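Local coordinates for protein VAPBC49 (Mycobacterium tuberculosis, PDB 5AF3) that is possibly the antitoxin of a type II toxin-antitoxin system, paired with the toxin VapC45, and probably binds DNA through its helix-turn-helix domain, at residues A[27-33]-A[82-86]; A[77-81]-A[160-164]; A[93-97]-A[135-140]; A[172-176]-A[186-191]. All coordinates share one frame; numbering follows the deposited sequence.

Overall arrangement
Contact 2 lies nearest the centre of the chain and is almost wholly buried: apolar packing beside one tyrosine hydroxyl bonded to a backbone carbonyl. Contact 1 shares helix 72-86 with it but is only partly buried; a side-chain amide bonds to a loop carbonyl while a guanidinium lies over a valine and a proline. The two touch through Leu27 on Ala78 and Arg86 on Tyr160. Contact 4, also partly buried, relies on backbone pairing and a carboxylate-arginine salt bridge, and adjoins contact 2 through Tyr79 on Ile175. Contact 3, a water-bridged helix-helix junction, has its centre about 20 Å from the centre of the chain, on the opposite side from contact 4. Phe84 and Leu81 reach its Ile94.

Contact 1: A[27-33]-A[82-86]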
loop_
_atom_site.group_PDB
_atom_site.type_symbol
_atom_site.label_atom_id
_atom_site.label_comp_id
_atom_site.label_asym_id
_atom_site.label_seq_id
_atom_site.Cartn_x
_atom_site.Cartn_y
_atom_site.Cartn_z
ATOM N N LEU A 27 3.555 -5.008 7.629
ATOM C CA LEU A 27 3.219 -3.875 8.507
ATOM C C LEU A 27 3.286 -2.501 7.824
ATOM O O LEU A 27 2.736 -1.519 8.340
ATOM C CB LEU A 27 4.136 -3.868 9.732
ATOM C CG LEU A 27 4.154 -5.128 10.600
ATOM C CD1 LEU A 27 4.858 -4.746 11.921
ATOM C CD2 LEU A 27 2.796 -5.726 10.816
ATOM N N VAL A 28 3.919 -2.462 6.650
ATOM C CA VAL A 28 4.136 -1.194 5.902
ATOM C C VAL A 28 4.932 -0.207 6.781
ATOM O O VAL A 28 4.434 0.859 7.209
ATOM C CB VAL A 28 2.823 -0.551 5.377
ATOM C CG1 VAL A 28 3.140 0.541 4.341
ATOM C CG2 VAL A 28 1.901 -1.599 4.765
ATOM N N VAL A 29 6.156 -0.614 7.075
ATOM C CA VAL A 29 7.081 0.120 7.929
ATOM C C VAL A 29 8.443 -0.133 7.324
ATOM O O VAL A 29 8.703 -1.248 6.845
ATOM C CB VAL A 29 7.049 -0.349 9.417
ATOM C CG1 VAL A 29 7.377 -1.818 9.529
ATOM C CG2 VAL A 29 8.036 0.479 10.299
ATOM N N PRO A 30 9.320 0.897 7.294
ATOM C CA PRO A 30 10.650 0.684 6.747
ATOM C C PRO A 30 11.419 -0.396 7.463
ATOM O O PRO A 30 11.394 -0.479 8.711
ATOM C CB PRO A 30 11.323 2.077 6.875
ATOM C CG PRO A 30 10.192 3.016 6.842
ATOM C CD PRO A 30 9.117 2.304 7.679
ATOM N N ARG A 31 12.071 -1.269 6.688
ATOM C CA ARG A 31 12.900 -2.270 7.296
ATOM C C ARG A 31 13.946 -1.700 8.291
ATOM O O ARG A 31 14.249 -2.335 9.305
ATOM C CB ARG A 31 13.582 -3.131 6.241
ATOM C CG ARG A 31 14.270 -4.341 6.833
ATOM C CD ARG A 31 15.586 -4.605 6.102
ATOM N NE ARG A 31 16.507 -5.356 6.958
ATOM C CZ ARG A 31 16.592 -6.680 6.992
ATOM N NH1 ARG A 31 15.822 -7.425 6.196
ATOM N NH2 ARG A 31 17.452 -7.260 7.820
ATOM N N ALA A 32 14.513 -0.532 7.995
ATOM C CA ALA A 32 15.546 0.002 8.885
ATOM C C ALA A 32 14.935 0.366 10.237
ATOM O O ALA A 32 15.584 0.230 11.287
ATOM C CB ALA A 32 16.275 1.233 8.230
ATOM N N THR A 33 13.680 0.820 10.204
ATOM C CA THR A 33 12.953 1.163 11.416
ATOM C C THR A 33 12.776 -0.086 12.282
ATOM O O THR A 33 13.030 -0.074 13.487
ATOM C CB THR A 33 11.620 1.857 11.046
ATOM O OG1 THR A 33 11.929 3.082 10.366
ATOM C CG2 THR A 33 10.783 2.180 12.251
ATOM N N ASN A 82 4.055 0.721 15.071
ATOM C CA ASN A 82 3.859 1.379 13.776
ATOM C C ASN A 82 2.610 2.241 13.721
ATOM O O ASN A 82 2.587 3.286 13.021
ATOM C CB ASN A 82 3.861 0.367 12.637
ATOM C CG ASN A 82 4.083 1.039 11.276
ATOM O OD1 ASN A 82 4.835 2.013 11.166
ATOM N ND2 ASN A 82 3.400 0.541 10.252
ATOM N N ALA A 83 1.575 1.822 14.438
ATOM C CA ALA A 83 0.350 2.573 14.536
ATOM C C ALA A 83 0.660 3.849 15.310
ATOM O O ALA A 83 0.130 4.922 14.964
ATOM C CB ALA A 83 -0.743 1.783 15.253
ATOM N N PHE A 84 1.514 3.730 16.340
ATOM C CA PHE A 84 1.961 4.920 17.089
ATOM C C PHE A 84 2.730 5.880 16.142
ATOM O O PHE A 84 2.470 7.104 16.124
ATOM C CB PHE A 84 2.857 4.557 18.304
ATOM C CG PHE A 84 2.141 3.830 19.413
ATOM C CD1 PHE A 84 0.764 3.584 19.386
ATOM C CD2 PHE A 84 2.885 3.385 20.522
ATOM C CE1 PHE A 84 0.155 2.880 20.436
ATOM C CE2 PHE A 84 2.275 2.693 21.568
ATOM C CZ PHE A 84 0.932 2.435 21.519
ATOM N N ARG A 85 3.612 5.320 15.333
ATOM C CA ARG A 85 4.463 6.082 14.411
ATOM C C ARG A 85 3.599 6.811 13.389
ATOM O O ARG A 85 3.788 7.997 13.157
ATOM C CB ARG A 85 5.420 5.154 13.681
ATOM C CG ARG A 85 6.425 5.868 12.764
ATOM C CD ARG A 85 7.350 4.875 12.098
ATOM N NE ARG A 85 6.645 4.188 11.034
ATOM C CZ ARG A 85 6.836 4.397 9.734
ATOM N NH1 ARG A 85 7.756 5.259 9.303
ATOM N NH2 ARG A 85 6.125 3.697 8.869
ATOM N N ARG A 86 2.640 6.096 12.799
ATOM C CA ARG A 86 1.659 6.679 11.873
ATOM C C ARG A 86 0.913 7.865 12.467
ATOM O O ARG A 86 0.602 8.833 11.754
ATOM C CB ARG A 86 0.640 5.604 11.467
ATOM C CG ARG A 86 -0.263 5.966 10.300
ATOM C CD ARG A 86 -1.151 4.748 9.943
ATOM N NE ARG A 86 -0.387 3.611 9.447
ATOM C CZ ARG A 86 -0.258 2.419 10.056
ATOM N NH1 ARG A 86 -0.803 2.158 11.240
ATOM N NH2 ARG A 86 0.453 1.470 9.477
HETATM O O HOH W 1 2.728 2.564 7.853
#
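Asn82 and Arg85 reach from helix 72-86 to the turn at Val28-Pro30, the amide meeting the backbone and the guanidinium lying against apolar carbons. Asn82 ND2 donates to Val28 O at 3.2 Å, approaching from above the carbonyl plane with an N-H...O angle of 147°. Water 1 accepts from the same nitrogen. The amide oxygen faces Arg85, which grips it side-on: NE lies 2.8 Å from Asn82 OD1 and NH2 adds a second bond, both with the oxygen in the guanidinium plane. This double hold should fix the amide's rotation and leave its N-H groups directed at the turn. Arg85 sets out with CG anti to the backbone N (chi1 -176°) and bends at chi3, which carries one guanidinium face over Val29 CG2 and Pro30 CD; the latter is 3.5 Å from Arg85 NH2. Val29 runs antiparallel alongside the Asn82 side chain, its CG2 3.7 Å from Asn82 OD1. Val28, with positive phi, is the C-prime residue of a Schellman motif closing helix 20-27, and Pro30 occupies the N-cap position of helix 31-38, an inter-helix turn consistent with the predicted helix-turn-helix domain.

Contact 2: A[77-81]-A[160-164]; sequences EAYVL and YLQQI
Tyr79 makes the polar link of this contact, its hydroxyl donating to Tyr160 O over 2.7 Å. The donor is tilted 20° from the carbonyl plane, and the acceptor lies at the edge of the Tyr79 ring, near the ring plane. Tyr160 O also receives the backbone N of Gln163, at 3.1 Å, so two donors grip this buried carbonyl near the end of helix 155-161, beside the type I turn from Leu161 to Ile164. With its CG anti to the backbone N (chi1 170°), Tyr79 extends from helix 72-86 to the turn.

Carbons of Tyr160 and Gln163 also approach this hydroxyl. The Tyr79 side chain runs nearly perpendicular to that of Tyr160, and its OH sits at the edge of the second ring while also touching Tyr160 CB. Gln163 CG comes within 3.2 Å of Tyr79 OH, but the amide of Gln163 turns to His159 and Arg176.

The remaining packing is apolar. Ile164 CG1 lies obliquely to the Tyr79 ring, 3.8 Å from CE2. Val80 spreads its branches, CG1 to Leu161 CD2 at 4.0 Å and CG2 to Ile164 CD1 at 3.6 Å. Beyond the segments, Tyr160 OH bonds to Asp237 of the second subunit. The whole is a hydrophobic core joining a helix of the predicted DNA-binding domain to the helix-to-strand turn that leads into strand 164-166.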
loop_
_atom_site.group_PDB
_atom_site.type_symbol
_atom_site.label_atom_id
_atom_site.label_comp_id
_atom_site.label_asym_id
_atom_site.label_seq_id
_atom_site.Cartn_x
_atom_site.Cartn_y
_atom_site.Cartn_z
ATOM N N GLU A 77 3.707 -6.437 18.516
ATOM C CA GLU A 77 4.320 -5.249 19.151
ATOM C C GLU A 77 4.788 -4.244 18.064
ATOM O O GLU A 77 4.539 -3.036 18.153
ATOM C CB GLU A 77 5.480 -5.702 20.040
ATOM C CG GLU A 77 4.965 -6.546 21.241
ATOM C CD GLU A 77 6.059 -7.238 22.029
ATOM O OE1 GLU A 77 7.132 -7.518 21.443
ATOM O OE2 GLU A 77 5.820 -7.459 23.261
ATOM N N ALA A 78 5.417 -4.750 17.011
ATOM C CA ALA A 78 5.850 -3.889 15.882
ATOM C C ALA A 78 4.651 -3.227 15.193
ATOM O O ALA A 78 4.719 -2.058 14.802
ATOM C CB ALA A 78 6.709 -4.682 14.865
ATOM N N TYR A 79 3.556 -3.968 15.058
ATOM C CA TYR A 79 2.350 -3.475 14.445
ATOM C C TYR A 79 1.791 -2.293 15.245
ATOM O O TYR A 79 1.461 -1.237 14.669
ATOM C CB TYR A 79 1.305 -4.574 14.307
ATOM C CG TYR A 79 -0.060 -4.075 13.897
ATOM C CD1 TYR A 79 -0.366 -3.810 12.553
ATOM C CD2 TYR A 79 -1.059 -3.902 14.852
ATOM C CE1 TYR A 79 -1.625 -3.375 12.195
ATOM C CE2 TYR A 79 -2.300 -3.491 14.504
ATOM C CZ TYR A 79 -2.581 -3.198 13.187
ATOM O OH TYR A 79 -3.855 -2.778 12.889
ATOM N N VAL A 80 1.740 -2.452 16.564
ATOM C CA VAL A 80 1.213 -1.389 17.439
ATOM C C VAL A 80 2.120 -0.155 17.438
ATOM O O VAL A 80 1.632 0.953 17.283
ATOM C CB VAL A 80 0.966 -1.905 18.842
ATOM C CG1 VAL A 80 0.612 -0.746 19.819
ATOM C CG2 VAL A 80 -0.228 -2.934 18.811
ATOM N N LEU A 81 3.417 -0.355 17.590
ATOM C CA LEU A 81 4.391 0.731 17.491
ATOM C C LEU A 81 4.320 1.454 16.144
ATOM O O LEU A 81 4.516 2.654 16.072
ATOM C CB LEU A 81 5.789 0.205 17.690
ATOM C CG LEU A 81 6.176 -0.234 19.106
ATOM C CD1 LEU A 81 7.580 -0.763 19.065
ATOM C CD2 LEU A 81 6.049 1.003 20.060
ATOM N N TYR A 160 -6.158 1.079 14.377
ATOM C CA TYR A 160 -5.243 -0.048 14.278
ATOM C C TYR A 160 -5.338 -1.064 15.429
ATOM O O TYR A 160 -5.198 -2.267 15.200
ATOM C CB TYR A 160 -3.814 0.433 14.072
ATOM C CG TYR A 160 -3.767 1.178 12.756
ATOM C CD1 TYR A 160 -3.662 0.478 11.561
ATOM C CD2 TYR A 160 -3.925 2.568 12.708
ATOM C CE1 TYR A 160 -3.706 1.153 10.332
ATOM C CE2 TYR A 160 -3.971 3.257 11.491
ATOM C CZ TYR A 160 -3.858 2.544 10.313
ATOM O OH TYR A 160 -3.897 3.189 9.087
ATOM N N LEU A 161 -5.484 -0.567 16.659
ATOM C CA LEU A 161 -5.621 -1.435 17.827
ATOM C C LEU A 161 -6.782 -2.400 17.696
ATOM O O LEU A 161 -6.669 -3.513 18.153
ATOM C CB LEU A 161 -5.822 -0.598 19.106
ATOM C CG LEU A 161 -4.663 0.360 19.417
ATOM C CD1 LEU A 161 -4.806 0.965 20.831
ATOM C CD2 LEU A 161 -3.295 -0.254 19.277
ATOM N N GLN A 162 -7.881 -1.932 17.095
ATOM C CA GLN A 162 -9.125 -2.678 16.855
ATOM C C GLN A 162 -8.958 -3.875 15.922
ATOM O O GLN A 162 -9.832 -4.756 15.882
ATOM C CB GLN A 162 -10.195 -1.735 16.267
ATOM C CG GLN A 162 -10.899 -0.908 17.318
ATOM C CD GLN A 162 -11.634 0.325 16.764
ATOM O OE1 GLN A 162 -11.538 0.670 15.573
ATOM N NE2 GLN A 162 -12.388 0.989 17.645
ATOM N N GLN A 163 -7.872 -3.904 15.163
ATOM C CA GLN A 163 -7.615 -5.000 14.196
ATOM C C GLN A 163 -7.077 -6.288 14.840
ATOM O O GLN A 163 -6.943 -7.313 14.162
ATOM C CB GLN A 163 -6.639 -4.563 13.096
ATOM C CG GLN A 163 -7.009 -3.254 12.344
ATOM C CD GLN A 163 -8.430 -3.276 11.861
ATOM O OE1 GLN A 163 -8.891 -4.279 11.328
ATOM N NE2 GLN A 163 -9.141 -2.182 12.047
ATOM N N ILE A 164 -6.709 -6.217 16.124
ATOM C CA ILE A 164 -5.998 -7.298 16.769
ATOM C C ILE A 164 -7.012 -8.192 17.470
ATOM O O ILE A 164 -7.939 -7.692 18.102
ATOM C CB ILE A 164 -4.951 -6.753 17.793
ATOM C CG1 ILE A 164 -3.968 -5.795 17.087
ATOM C CG2 ILE A 164 -4.140 -7.905 18.433
ATOM C CD1 ILE A 164 -2.968 -5.145 18.021
#

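Contact 3: A[93-97]-A[135-140]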
loop_
_atom_site.group_PDB
_atom_site.type_symbol
_atom_site.label_atom_id
_atom_site.label_comp_id
_atom_site.label_asym_id
_atom_site.label_seq_id
_atom_site.Cartn_x
_atom_site.Cartn_y
_atom_site.Cartn_z
ATOM N N ARG A 93 12.429 8.181 21.715
ATOM C CA ARG A 93 12.534 8.147 23.178
ATOM C C ARG A 93 11.276 7.538 23.816
ATOM O O ARG A 93 10.844 7.928 24.908
ATOM C CB ARG A 93 12.817 9.557 23.748
ATOM C CG ARG A 93 14.138 10.178 23.271
ATOM C CD ARG A 93 14.262 11.652 23.661
ATOM N NE ARG A 93 15.545 12.239 23.232
ATOM C CZ ARG A 93 16.656 12.292 23.963
ATOM N NH1 ARG A 93 16.708 11.781 25.189
ATOM N NH2 ARG A 93 17.740 12.849 23.451
ATOM N N ILE A 94 10.705 6.564 23.122
ATOM C CA ILE A 94 9.461 5.937 23.556
ATOM C C ILE A 94 9.675 4.864 24.633
ATOM O O ILE A 94 8.711 4.481 25.314
ATOM C CB ILE A 94 8.709 5.319 22.354
ATOM C CG1 ILE A 94 7.244 5.076 22.724
ATOM C CG2 ILE A 94 9.469 4.032 21.815
ATOM C CD1 ILE A 94 6.295 5.000 21.545
ATOM N N ARG A 95 10.897 4.349 24.759
ATOM C CA ARG A 95 11.105 3.188 25.656
ATOM C C ARG A 95 10.608 3.366 27.123
ATOM O O ARG A 95 9.955 2.476 27.676
ATOM C CB ARG A 95 12.554 2.698 25.571
ATOM C CG ARG A 95 12.840 1.407 26.338
ATOM C CD ARG A 95 14.255 0.947 26.022
ATOM N NE ARG A 95 14.657 -0.256 26.759
ATOM C CZ ARG A 95 15.471 -0.274 27.820
ATOM N NH1 ARG A 95 16.001 0.855 28.299
ATOM N NH2 ARG A 95 15.765 -1.433 28.403
ATOM N N PRO A 96 10.855 4.532 27.759
ATOM C CA PRO A 96 10.276 4.670 29.122
ATOM C C PRO A 96 8.769 4.560 29.207
ATOM O O PRO A 96 8.247 3.988 30.162
ATOM C CB PRO A 96 10.757 6.058 29.560
ATOM C CG PRO A 96 11.992 6.230 28.813
ATOM C CD PRO A 96 11.680 5.703 27.439
ATOM N N SER A 97 8.062 5.081 28.198
ATOM C CA SER A 97 6.596 4.881 28.152
ATOM C C SER A 97 6.217 3.419 28.032
ATOM O O SER A 97 5.234 2.995 28.660
ATOM C CB SER A 97 5.929 5.675 26.994
ATOM O OG SER A 97 6.107 7.108 27.163
ATOM N N PRO A 135 10.156 14.690 26.941
ATOM C CA PRO A 135 10.026 13.630 25.910
ATOM C C PRO A 135 8.894 12.636 26.208
ATOM O O PRO A 135 8.144 12.262 25.287
ATOM C CB PRO A 135 11.398 12.944 25.957
ATOM C CG PRO A 135 12.339 14.081 26.381
ATOM C CD PRO A 135 11.541 14.765 27.450
ATOM N N ASP A 136 8.733 12.240 27.477
ATOM C CA ASP A 136 7.591 11.382 27.813
ATOM C C ASP A 136 6.243 12.050 27.543
ATOM O O ASP A 136 5.325 11.431 26.980
ATOM C CB ASP A 136 7.702 10.880 29.259
ATOM C CG ASP A 136 8.974 10.089 29.515
ATOM O OD1 ASP A 136 9.426 9.297 28.684
ATOM O OD2 ASP A 136 9.521 10.228 30.613
ATOM N N ASP A 137 6.105 13.330 27.898
ATOM C CA ASP A 137 4.869 14.040 27.667
ATOM C C ASP A 137 4.595 14.122 26.156
ATOM O O ASP A 137 3.441 14.003 25.724
ATOM C CB ASP A 137 4.967 15.444 28.290
ATOM C CG ASP A 137 3.656 16.187 28.270
ATOM O OD1 ASP A 137 2.587 15.577 28.539
ATOM O OD2 ASP A 137 3.668 17.400 27.996
ATOM N N LEU A 138 5.645 14.291 25.367
ATOM C CA LEU A 138 5.465 14.403 23.904
ATOM C C LEU A 138 5.018 13.085 23.297
ATOM O O LEU A 138 4.145 13.093 22.422
ATOM C CB LEU A 138 6.714 14.886 23.214
ATOM C CG LEU A 138 7.143 16.298 23.636
ATOM C CD1 LEU A 138 8.553 16.510 23.031
ATOM C CD2 LEU A 138 6.155 17.398 23.275
ATOM N N VAL A 139 5.607 11.981 23.756
ATOM C CA VAL A 139 5.096 10.627 23.357
ATOM C C VAL A 139 3.599 10.540 23.655
ATOM O O VAL A 139 2.751 10.246 22.771
ATOM C CB VAL A 139 5.887 9.486 24.083
ATOM C CG1 VAL A 139 5.171 8.101 23.926
ATOM C CG2 VAL A 139 7.300 9.411 23.575
ATOM N N VAL A 140 3.240 10.820 24.912
ATOM C CA VAL A 140 1.875 10.593 25.369
ATOM C C VAL A 140 0.871 11.549 24.671
ATOM O O VAL A 140 -0.255 11.146 24.353
ATOM C CB VAL A 140 1.777 10.664 26.908
ATOM C CG1 VAL A 140 0.341 10.648 27.381
ATOM C CG2 VAL A 140 2.569 9.527 27.505
HETATM O O HOH W 2 8.737 7.637 26.630
#
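Val139 CG1 stands anti to its own backbone N (chi1 167°), a setting that directs this methyl at Ile94 and Ser97 while CG2 faces the backbone of Arg93 and Ile94. Ser97 OG, placed beside its backbone N by a chi1 of -63°, comes 3.5 Å from Val139 CG1. Asp136 brings its carboxylate toward Pro96 and Ser97.

Ile94 meets Val139 crosswise, its CG1 lying 3.9 Å from Val139 CG1. At the more exposed end, the extended chain of Arg93 passes Pro135 at a slant, with Arg93 CD 3.9 Å from Pro135 CB. Pro96 meets Asp136 across its path, the ring's CB being 3.6 Å from Asp136 OD1.

The polar groups are joined through water 2. This molecule donates to Arg93 O and to Asp136 OD1, each at 2.7 Å, and accepts from Ser97 OG at the same distance, thereby tying the loop carbonyl, the helical serine and the carboxylate into one network. The second carboxylate oxygen, Asp136 OD2, is bonded by Ser130, and Phe126 of helix 115-130 lies against both Ser97 and Asp136.

No direct hydrogen bond spans the two segments. One water satisfies the Arg93 carbonyl, Ser97 OG and Asp136 OD1 together, so beside the Val139 and Ile94 packing the polar fit of the two segments depends on an ordered solvent molecule.

Contact 4: A[172-176]-A[186-191]; sequences ASMIR and VLDPRR
Ile175 and Leu187 form an antiparallel hydrogen-bonded pair, each satisfying the other's backbone. Ile175 N donates to Leu187 O at 3.0 Å, in the carbonyl plane, and Leu187 N returns a bond to Ile175 O at 2.8 Å. Both acceptors gain a CA-H...O contact as well, from Met174 CA to Leu187 O and from Val186 CA to Ile175 O. Arg176 and Val186 follow as a non-hydrogen-bonded pair. On their face Met174 CG packs 3.8 Å from Val186 CB.

Past the strand, Asp188 organises the turn. Its OD1 accepts from Arg190 N at 2.9 Å, an Asx turn, and also from water 3, which donates in addition to Ser173 O and so carries the link across the segments. OD2 is held side-on by two nitrogens of Arg191, with NE 2.9 Å away in a salt bridge; Asp199 supplies a second acidic partner for this arginine. With CG anti to the backbone N (chi1 -165°) and the chain extended at chi2, Met174 lays SD at the guanidinium edge, 3.6 Å from Arg191 NH2. Ser173 and Met174 form a classic beta bulge opposite Ser165. The chemistry thus changes along the contact, from direct backbone pairing to a water bridge and a carboxylate whose bonds to arginine probably favour its ionised form.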
loop_
_atom_site.group_PDB
_atom_site.type_symbol
_atom_site.label_atom_id
_atom_site.label_comp_id
_atom_site.label_asym_id
_atom_site.label_seq_id
_atom_site.Cartn_x
_atom_site.Cartn_y
_atom_site.Cartn_z
ATOM N N ALA A 172 -2.304 -10.921 21.796
ATOM C CA ALA A 172 -2.621 -11.065 20.376
ATOM C C ALA A 172 -2.455 -12.511 19.820
ATOM O O ALA A 172 -1.438 -13.165 20.009
ATOM C CB ALA A 172 -1.761 -10.110 19.550
ATOM N N SER A 173 -3.472 -12.933 19.083
ATOM C CA SER A 173 -3.416 -14.197 18.378
ATOM C C SER A 173 -3.635 -14.016 16.861
ATOM O O SER A 173 -3.414 -14.956 16.078
ATOM C CB SER A 173 -4.486 -15.095 18.963
ATOM O OG SER A 173 -5.757 -14.496 18.798
ATOM N N MET A 174 -4.054 -12.818 16.440
ATOM C CA MET A 174 -4.323 -12.565 15.020
ATOM C C MET A 174 -4.359 -11.060 14.824
ATOM O O MET A 174 -4.801 -10.318 15.712
ATOM C CB MET A 174 -5.689 -13.153 14.593
ATOM C CG MET A 174 -5.906 -13.253 13.074
ATOM S SD MET A 174 -7.281 -14.346 12.574
ATOM C CE MET A 174 -8.752 -13.435 12.892
ATOM N N ILE A 175 -3.923 -10.619 13.657
ATOM C CA ILE A 175 -3.950 -9.190 13.303
ATOM C C ILE A 175 -4.492 -9.056 11.871
ATOM O O ILE A 175 -3.921 -9.632 10.954
ATOM C CB ILE A 175 -2.531 -8.559 13.335
ATOM C CG1 ILE A 175 -1.800 -8.788 14.687
ATOM C CG2 ILE A 175 -2.579 -7.027 12.951
ATOM C CD1 ILE A 175 -0.274 -8.732 14.552
ATOM N N ARG A 176 -5.563 -8.293 11.714
ATOM C CA ARG A 176 -6.129 -7.990 10.413
ATOM C C ARG A 176 -5.359 -6.803 9.824
ATOM O O ARG A 176 -5.153 -5.793 10.526
ATOM C CB ARG A 176 -7.586 -7.638 10.549
ATOM C CG ARG A 176 -8.244 -7.199 9.234
ATOM C CD ARG A 176 -9.713 -6.979 9.392
ATOM N NE ARG A 176 -10.290 -6.519 8.127
ATOM C CZ ARG A 176 -10.289 -5.248 7.735
ATOM N NH1 ARG A 176 -9.737 -4.322 8.517
ATOM N NH2 ARG A 176 -10.833 -4.899 6.563
ATOM N N VAL A 186 -5.211 -11.419 7.139
ATOM C CA VAL A 186 -4.668 -11.485 8.497
ATOM C C VAL A 186 -3.296 -12.099 8.596
ATOM O O VAL A 186 -2.856 -12.881 7.727
ATOM C CB VAL A 186 -5.652 -12.237 9.455
ATOM C CG1 VAL A 186 -6.950 -11.525 9.542
ATOM C CG2 VAL A 186 -5.888 -13.716 8.983
ATOM N N LEU A 187 -2.593 -11.746 9.675
ATOM C CA LEU A 187 -1.457 -12.495 10.146
ATOM C C LEU A 187 -1.974 -13.400 11.290
ATOM O O LEU A 187 -2.593 -12.918 12.235
ATOM C CB LEU A 187 -0.378 -11.568 10.676
ATOM C CG LEU A 187 0.137 -10.532 9.673
ATOM C CD1 LEU A 187 1.196 -9.668 10.376
ATOM C CD2 LEU A 187 0.707 -11.254 8.439
ATOM N N ASP A 188 -1.742 -14.712 11.149
ATOM C CA ASP A 188 -2.273 -15.724 12.078
ATOM C C ASP A 188 -1.220 -16.834 12.128
ATOM O O ASP A 188 -0.976 -17.478 11.110
ATOM C CB ASP A 188 -3.643 -16.209 11.558
ATOM C CG ASP A 188 -4.279 -17.336 12.415
ATOM O OD1 ASP A 188 -3.624 -17.872 13.326
ATOM O OD2 ASP A 188 -5.465 -17.652 12.153
ATOM N N PRO A 189 -0.576 -17.065 13.300
ATOM C CA PRO A 189 0.484 -18.075 13.332
ATOM C C PRO A 189 -0.061 -19.508 13.083
ATOM O O PRO A 189 0.719 -20.441 12.859
ATOM C CB PRO A 189 1.054 -17.937 14.758
ATOM C CG PRO A 189 -0.091 -17.435 15.553
ATOM C CD PRO A 189 -0.801 -16.471 14.635
ATOM N N ARG A 190 -1.377 -19.667 13.112
ATOM C CA ARG A 190 -1.985 -21.013 12.925
ATOM C C ARG A 190 -2.222 -21.355 11.448
ATOM O O ARG A 190 -2.646 -22.478 11.136
ATOM C CB ARG A 190 -3.311 -21.129 13.674
ATOM C CG ARG A 190 -3.199 -21.140 15.178
ATOM C CD ARG A 190 -4.484 -20.602 15.786
ATOM N NE ARG A 190 -5.242 -21.576 16.572
ATOM C CZ ARG A 190 -6.133 -22.430 16.064
ATOM N NH1 ARG A 190 -6.367 -22.459 14.757
ATOM N NH2 ARG A 190 -6.782 -23.273 16.859
ATOM N N ARG A 191 -2.012 -20.385 10.543
ATOM C CA ARG A 191 -2.316 -20.586 9.110
ATOM C C ARG A 191 -1.299 -19.903 8.212
ATOM O O ARG A 191 -0.878 -18.776 8.489
ATOM C CB ARG A 191 -3.712 -20.075 8.738
ATOM C CG ARG A 191 -4.900 -20.677 9.545
ATOM C CD ARG A 191 -6.197 -20.120 9.062
ATOM N NE ARG A 191 -6.431 -18.784 9.628
ATOM C CZ ARG A 191 -7.428 -17.963 9.296
ATOM N NH1 ARG A 191 -8.358 -18.282 8.374
ATOM N NH2 ARG A 191 -7.514 -16.794 9.930
HETATM O O HOH W 3 -4.351 -17.431 16.083
#